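Local coordinates for protein coproheme decarboxylase (Thermus thermophilus, PDB 1VDH) that catalyses the hydrogen peroxide-dependent decarboxylation of Fe-coproporphyrin III to heme b, the last step of coproporphyrin-dependent heme biosynthesis, as a homopentamer, at residues Phe21-Phe26 against Gly103-Phe108; Glu13-Leu18 against Leu132-Pro137. One frame throughout, in Å; residues are numbered along the deposited sequence.

Contact 1 of 2, residues Phe21-Phe26 against Gly103-Phe108; sequences FRLLDF and GRSYSF
The guanidinium groups of R22 and R104 lie almost flat on one another, their planes 13° apart. R104 CG lies over one face of the R22 group, 3.8 Å from R22 CZ, and R22 NH2 over one face of the R104 group, both toward the rim. Both chains start with CG anti to the carbonyl carbon, but R22 bends at chi2 and R104 at chi3, and they cross obliquely. R22 NH2 comes within 3.9 Å of R104 NE; the positive charges are probably offset by salt bridges of R22 to D20 and of R104 to E90. On the opposite face of the sheet F21 and Y106 run side by side, pointing the same way: F21 CD2 approaches the edge of the tyrosine ring, 3.8 Å from Y106 CD2. F233 stacks on the F21 ring. L23 CG rests on S105 CB. Between the two faces the backbones pair: L23 N donates a short, nearly straight hydrogen bond of 2.7 Å to G103 O, and G103 N returns one to L23 O. F21 N donates a hydrogen bond to Y106 O, while F21 O takes S105 N at 3.0 Å and, weakly, Y106 N. With S105 and Y106 both set against F21, the antiparallel pair forms a classic beta bulge in the curled sheet of the chlorite dismutase family's dimeric alpha-beta barrel fold.

Contact 2 of 2, residues Glu13-Leu18 against Leu132-Pro137; sequences EGWHVL and LTPRVP
A first torsion of -84° sets W15 CG anti to its carbonyl carbon, and the second turns the indole so that one face meets T133. There chi1 of 57° leaves OG1 in the crowded position between backbone N and carbonyl carbon and puts CG2 beside the backbone N. T133 CB consequently stands over the six-membered ring in a CH-pi contact, 3.6 Å from its centroid and only 8° off the normal, while CG2 lies 3.6 Å from both W15 CE2 and NE1. This indole joins strand 10-24, which pairs antiparallel with strands 74-80 and 102-116 in the family's beta barrel, to the irregular loop leading into strand 141-152. P134 O meets the ring edge, 3.4 Å from W15 CZ3. R135, bent at chi2, crosses the tryptophan at about a right angle and presents the face of its guanidinium to W15 CH2, which lies over the centre of that face, 3.7 Å from R135 CZ. The same guanidinium is tied back to its own loop, R135 NH2 donating to T133 O at 2.9 Å. At the backbone, W15 N makes a hydrogen bond to L132 O, 2.9 Å long and nearly along the C=O axis. L132 CD2 reaches E13 O, and S61 touches both W15 and R135.

In the fold
Strand 10-24 supplies one side of both contacts, whose centres are 22 Å apart. In contact 1 its C-terminal end pairs with strand 102-116, whereas in contact 2 an earlier part meets the loop that follows that partner strand. The two touch where F108 O packs on L18 CD1 at 3.6 Å, and contact 1 is nested within the chain loop closed by contact 2. Each also borders the second subunit of the pentamer. Both lie near predicted Fe-coproporphyrin III residues: the Y106 side chain is about 4 Å from that of P146 and about 8 Å from that of Y145, the predicted active-site residue, while P134 is about 9 Å from Q185, side chain to side chain, and R131 immediately precedes L132.

Contact 1 of 2, residues Phe21-Phe26 against Gly103-Phe108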
loop_
_atom_site.group_PDB
_atom_site.type_symbol
_atom_site.label_atom_id
_atom_site.label_comp_id
_atom_site.label_asym_id
_atom_site.label_seq_id
_atom_site.Cartn_x
_atom_site.Cartn_y
_atom_site.Cartn_z
ATOM N N PHE A 21 0.639 -4.225 18.852
ATOM C CA PHE A 21 -0.500 -4.971 18.321
ATOM C C PHE A 21 -0.041 -6.269 17.676
ATOM O O PHE A 21 0.855 -6.269 16.827
ATOM C CB PHE A 21 -1.245 -4.148 17.261
ATOM C CG PHE A 21 -1.951 -2.944 17.805
ATOM C CD1 PHE A 21 -3.232 -3.055 18.333
ATOM C CD2 PHE A 21 -1.352 -1.688 17.748
ATOM C CE1 PHE A 21 -3.913 -1.938 18.791
ATOM C CE2 PHE A 21 -2.023 -0.560 18.206
ATOM C CZ PHE A 21 -3.307 -0.683 18.728
ATOM N N ARG A 22 -0.698 -7.368 18.032
ATOM C CA ARG A 22 -0.355 -8.668 17.476
ATOM C C ARG A 22 -1.597 -9.453 17.085
ATOM O O ARG A 22 -2.696 -9.204 17.599
ATOM C CB ARG A 22 0.465 -9.480 18.485
ATOM C CG ARG A 22 1.627 -8.703 19.073
ATOM C CD ARG A 22 2.917 -9.483 19.036
ATOM N NE ARG A 22 3.984 -8.711 19.664
ATOM C CZ ARG A 22 5.228 -9.138 19.832
ATOM N NH1 ARG A 22 5.584 -10.345 19.411
ATOM N NH2 ARG A 22 6.108 -8.359 20.444
ATOM N N LEU A 23 -1.415 -10.367 16.136
ATOM C CA LEU A 23 -2.491 -11.231 15.663
ATOM C C LEU A 23 -2.243 -12.625 16.218
ATOM O O LEU A 23 -1.102 -13.094 16.263
ATOM C CB LEU A 23 -2.509 -11.287 14.135
ATOM C CG LEU A 23 -3.090 -10.075 13.404
ATOM C CD1 LEU A 23 -2.734 -10.174 11.932
ATOM C CD2 LEU A 23 -4.616 -10.020 13.597
ATOM N N LEU A 24 -3.311 -13.287 16.644
ATOM C CA LEU A 24 -3.197 -14.629 17.191
ATOM C C LEU A 24 -3.392 -15.690 16.113
ATOM O O LEU A 24 -4.303 -15.599 15.289
ATOM C CB LEU A 24 -4.223 -14.830 18.311
ATOM C CG LEU A 24 -4.328 -16.238 18.912
ATOM C CD1 LEU A 24 -3.064 -16.571 19.697
ATOM C CD2 LEU A 24 -5.556 -16.324 19.809
ATOM N N ASP A 25 -2.491 -16.663 16.076
ATOM C CA ASP A 25 -2.626 -17.753 15.124
ATOM C C ASP A 25 -3.567 -18.731 15.835
ATOM O O ASP A 25 -3.118 -19.634 16.548
ATOM C CB ASP A 25 -1.268 -18.407 14.843
ATOM C CG ASP A 25 -1.332 -19.456 13.732
ATOM O OD1 ASP A 25 -2.429 -19.983 13.442
ATOM O OD2 ASP A 25 -0.274 -19.760 13.148
ATOM N N PHE A 26 -4.870 -18.506 15.671
ATOM C CA PHE A 26 -5.903 -19.335 16.296
ATOM C C PHE A 26 -5.736 -20.828 16.042
ATOM O O PHE A 26 -5.747 -21.621 16.982
ATOM C CB PHE A 26 -7.302 -18.898 15.840
ATOM C CG PHE A 26 -7.819 -17.674 16.541
ATOM C CD1 PHE A 26 -7.403 -16.404 16.154
ATOM C CD2 PHE A 26 -8.726 -17.792 17.589
ATOM C CE1 PHE A 26 -7.883 -15.265 16.804
ATOM C CE2 PHE A 26 -9.213 -16.663 18.247
ATOM C CZ PHE A 26 -8.790 -15.395 17.856
ATOM N N GLY A 103 1.719 -12.899 15.655
ATOM C CA GLY A 103 2.344 -12.222 14.537
ATOM C C GLY A 103 2.170 -10.737 14.808
ATOM O O GLY A 103 1.077 -10.312 15.189
ATOM N N ARG A 104 3.230 -9.946 14.660
ATOM C CA ARG A 104 3.118 -8.503 14.896
ATOM C C ARG A 104 2.376 -7.887 13.717
ATOM O O ARG A 104 2.768 -8.075 12.568
ATOM C CB ARG A 104 4.495 -7.843 15.029
ATOM C CG ARG A 104 5.356 -8.369 16.163
ATOM C CD ARG A 104 6.514 -7.412 16.471
ATOM N NE ARG A 104 6.055 -6.206 17.162
ATOM C CZ ARG A 104 6.849 -5.368 17.825
ATOM N NH1 ARG A 104 8.158 -5.588 17.888
ATOM N NH2 ARG A 104 6.331 -4.333 18.470
ATOM N N SER A 105 1.302 -7.157 13.996
ATOM C CA SER A 105 0.526 -6.550 12.919
ATOM C C SER A 105 0.677 -5.035 12.820
ATOM O O SER A 105 0.555 -4.470 11.734
ATOM C CB SER A 105 -0.952 -6.931 13.043
ATOM O OG SER A 105 -1.511 -6.445 14.247
ATOM N N TYR A 106 0.916 -4.384 13.954
ATOM C CA TYR A 106 1.089 -2.933 13.995
ATOM C C TYR A 106 1.735 -2.554 15.325
ATOM O O TYR A 106 1.762 -3.353 16.264
ATOM C CB TYR A 106 -0.272 -2.225 13.848
ATOM C CG TYR A 106 -0.179 -0.738 13.553
ATOM C CD1 TYR A 106 0.335 -0.277 12.341
ATOM C CD2 TYR A 106 -0.602 0.209 14.489
ATOM C CE1 TYR A 106 0.428 1.093 12.067
ATOM C CE2 TYR A 106 -0.514 1.579 14.224
ATOM C CZ TYR A 106 -0.000 2.010 13.014
ATOM O OH TYR A 106 0.077 3.359 12.746
ATOM N N SER A 107 2.273 -1.342 15.393
ATOM C CA SER A 107 2.909 -0.853 16.611
ATOM C C SER A 107 3.065 0.653 16.521
ATOM O O SER A 107 2.919 1.234 15.444
ATOM C CB SER A 107 4.290 -1.500 16.813
ATOM O OG SER A 107 5.252 -0.953 15.928
ATOM N N PHE A 108 3.354 1.282 17.655
ATOM C CA PHE A 108 3.538 2.722 17.689
ATOM C C PHE A 108 4.386 3.093 18.894
ATOM O O PHE A 108 4.134 2.629 20.008
ATOM C CB PHE A 108 2.188 3.444 17.764
ATOM C CG PHE A 108 2.234 4.873 17.280
ATOM C CD1 PHE A 108 2.381 5.153 15.925
ATOM C CD2 PHE A 108 2.127 5.933 18.176
ATOM C CE1 PHE A 108 2.420 6.472 15.466
ATOM C CE2 PHE A 108 2.165 7.254 17.730
ATOM C CZ PHE A 108 2.312 7.525 16.370
#

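Contact 2 of 2, residues Glu13-Leu18 against Leu132-Pro137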
loop_
_atom_site.group_PDB
_atom_site.type_symbol
_atom_site.label_atom_id
_atom_site.label_comp_id
_atom_site.label_asym_id
_atom_site.label_seq_id
_atom_site.Cartn_x
_atom_site.Cartn_y
_atom_site.Cartn_z
ATOM N N GLU A 13 7.268 16.511 28.056
ATOM C CA GLU A 13 7.267 15.074 27.812
ATOM C C GLU A 13 7.174 14.283 29.104
ATOM O O GLU A 13 7.782 14.651 30.109
ATOM C CB GLU A 13 8.531 14.652 27.054
ATOM C CG GLU A 13 8.523 14.994 25.569
ATOM C CD GLU A 13 8.515 16.486 25.301
ATOM O OE1 GLU A 13 9.381 17.198 25.852
ATOM O OE2 GLU A 13 7.645 16.945 24.537
ATOM N N GLY A 14 6.416 13.190 29.059
ATOM C CA GLY A 14 6.256 12.334 30.218
ATOM C C GLY A 14 6.740 10.934 29.898
ATOM O O GLY A 14 7.795 10.758 29.282
ATOM N N TRP A 15 5.966 9.934 30.305
ATOM C CA TRP A 15 6.320 8.541 30.054
ATOM C C TRP A 15 6.362 8.207 28.567
ATOM O O TRP A 15 5.638 8.800 27.762
ATOM C CB TRP A 15 5.311 7.601 30.723
ATOM C CG TRP A 15 5.570 7.298 32.173
ATOM C CD1 TRP A 15 6.732 7.500 32.870
ATOM C CD2 TRP A 15 4.645 6.713 33.098
ATOM N NE1 TRP A 15 6.586 7.069 34.171
ATOM C CE2 TRP A 15 5.314 6.584 34.336
ATOM C CE3 TRP A 15 3.312 6.284 33.000
ATOM C CZ2 TRP A 15 4.694 6.047 35.470
ATOM C CZ3 TRP A 15 2.695 5.749 34.128
ATOM C CH2 TRP A 15 3.388 5.636 35.347
ATOM N N HIS A 16 7.235 7.268 28.213
ATOM C CA HIS A 16 7.360 6.792 26.841
ATOM C C HIS A 16 6.277 5.733 26.703
ATOM O O HIS A 16 5.941 5.055 27.672
ATOM C CB HIS A 16 8.741 6.196 26.596
ATOM C CG HIS A 16 9.836 7.216 26.592
ATOM N ND1 HIS A 16 10.849 7.219 25.656
ATOM C CD2 HIS A 16 10.065 8.279 27.400
ATOM C CE1 HIS A 16 11.656 8.239 25.890
ATOM N NE2 HIS A 16 11.203 8.898 26.941
ATOM N N VAL A 17 5.727 5.603 25.503
ATOM C CA VAL A 17 4.635 4.677 25.260
ATOM C C VAL A 17 4.866 3.737 24.086
ATOM O O VAL A 17 5.338 4.152 23.028
ATOM C CB VAL A 17 3.330 5.459 24.959
ATOM C CG1 VAL A 17 2.138 4.525 24.959
ATOM C CG2 VAL A 17 3.137 6.599 25.958
ATOM N N LEU A 18 4.499 2.475 24.272
ATOM C CA LEU A 18 4.612 1.499 23.201
ATOM C C LEU A 18 3.297 0.753 23.009
ATOM O O LEU A 18 2.756 0.168 23.952
ATOM C CB LEU A 18 5.730 0.485 23.463
ATOM C CG LEU A 18 5.800 -0.656 22.433
ATOM C CD1 LEU A 18 6.182 -0.109 21.059
ATOM C CD2 LEU A 18 6.799 -1.718 22.875
ATOM N N LEU A 132 1.520 13.577 32.990
ATOM C CA LEU A 132 2.796 13.167 32.404
ATOM C C LEU A 132 3.008 11.668 32.594
ATOM O O LEU A 132 3.665 11.018 31.786
ATOM C CB LEU A 132 3.960 13.923 33.051
ATOM C CG LEU A 132 4.040 15.431 32.799
ATOM C CD1 LEU A 132 5.149 16.047 33.653
ATOM C CD2 LEU A 132 4.288 15.689 31.320
ATOM N N THR A 133 2.409 11.124 33.647
ATOM C CA THR A 133 2.533 9.708 33.970
ATOM C C THR A 133 1.156 9.065 34.138
ATOM O O THR A 133 0.835 8.523 35.199
ATOM C CB THR A 133 3.356 9.529 35.264
ATOM O OG1 THR A 133 2.735 10.264 36.329
ATOM C CG2 THR A 133 4.765 10.060 35.066
ATOM N N PRO A 134 0.363 9.029 33.053
ATOM C CA PRO A 134 -0.982 8.447 33.102
ATOM C C PRO A 134 -1.018 6.932 33.264
ATOM O O PRO A 134 -0.317 6.198 32.561
ATOM C CB PRO A 134 -1.578 8.877 31.762
ATOM C CG PRO A 134 -0.392 8.774 30.838
ATOM C CD PRO A 134 0.727 9.397 31.669
ATOM N N ARG A 135 -1.816 6.473 34.220
ATOM C CA ARG A 135 -1.977 5.044 34.453
ATOM C C ARG A 135 -3.105 4.547 33.572
ATOM O O ARG A 135 -4.119 5.225 33.413
ATOM C CB ARG A 135 -2.319 4.753 35.917
ATOM C CG ARG A 135 -1.118 4.516 36.814
ATOM C CD ARG A 135 -0.267 5.767 36.979
ATOM N NE ARG A 135 0.746 5.582 38.015
ATOM C CZ ARG A 135 1.593 6.524 38.418
ATOM N NH1 ARG A 135 2.471 6.253 39.378
ATOM N NH2 ARG A 135 1.584 7.724 37.849
ATOM N N VAL A 136 -2.917 3.368 32.990
ATOM C CA VAL A 136 -3.920 2.758 32.125
ATOM C C VAL A 136 -5.065 2.207 32.985
ATOM O O VAL A 136 -4.828 1.420 33.902
ATOM C CB VAL A 136 -3.295 1.598 31.316
ATOM C CG1 VAL A 136 -4.343 0.907 30.489
ATOM C CG2 VAL A 136 -2.174 2.119 30.430
ATOM N N PRO A 137 -6.317 2.632 32.715
ATOM C CA PRO A 137 -7.465 2.148 33.493
ATOM C C PRO A 137 -7.652 0.634 33.372
ATOM O O PRO A 137 -7.321 0.031 32.345
ATOM C CB PRO A 137 -8.641 2.959 32.927
ATOM C CG PRO A 137 -8.189 3.344 31.558
ATOM C CD PRO A 137 -6.733 3.661 31.745
#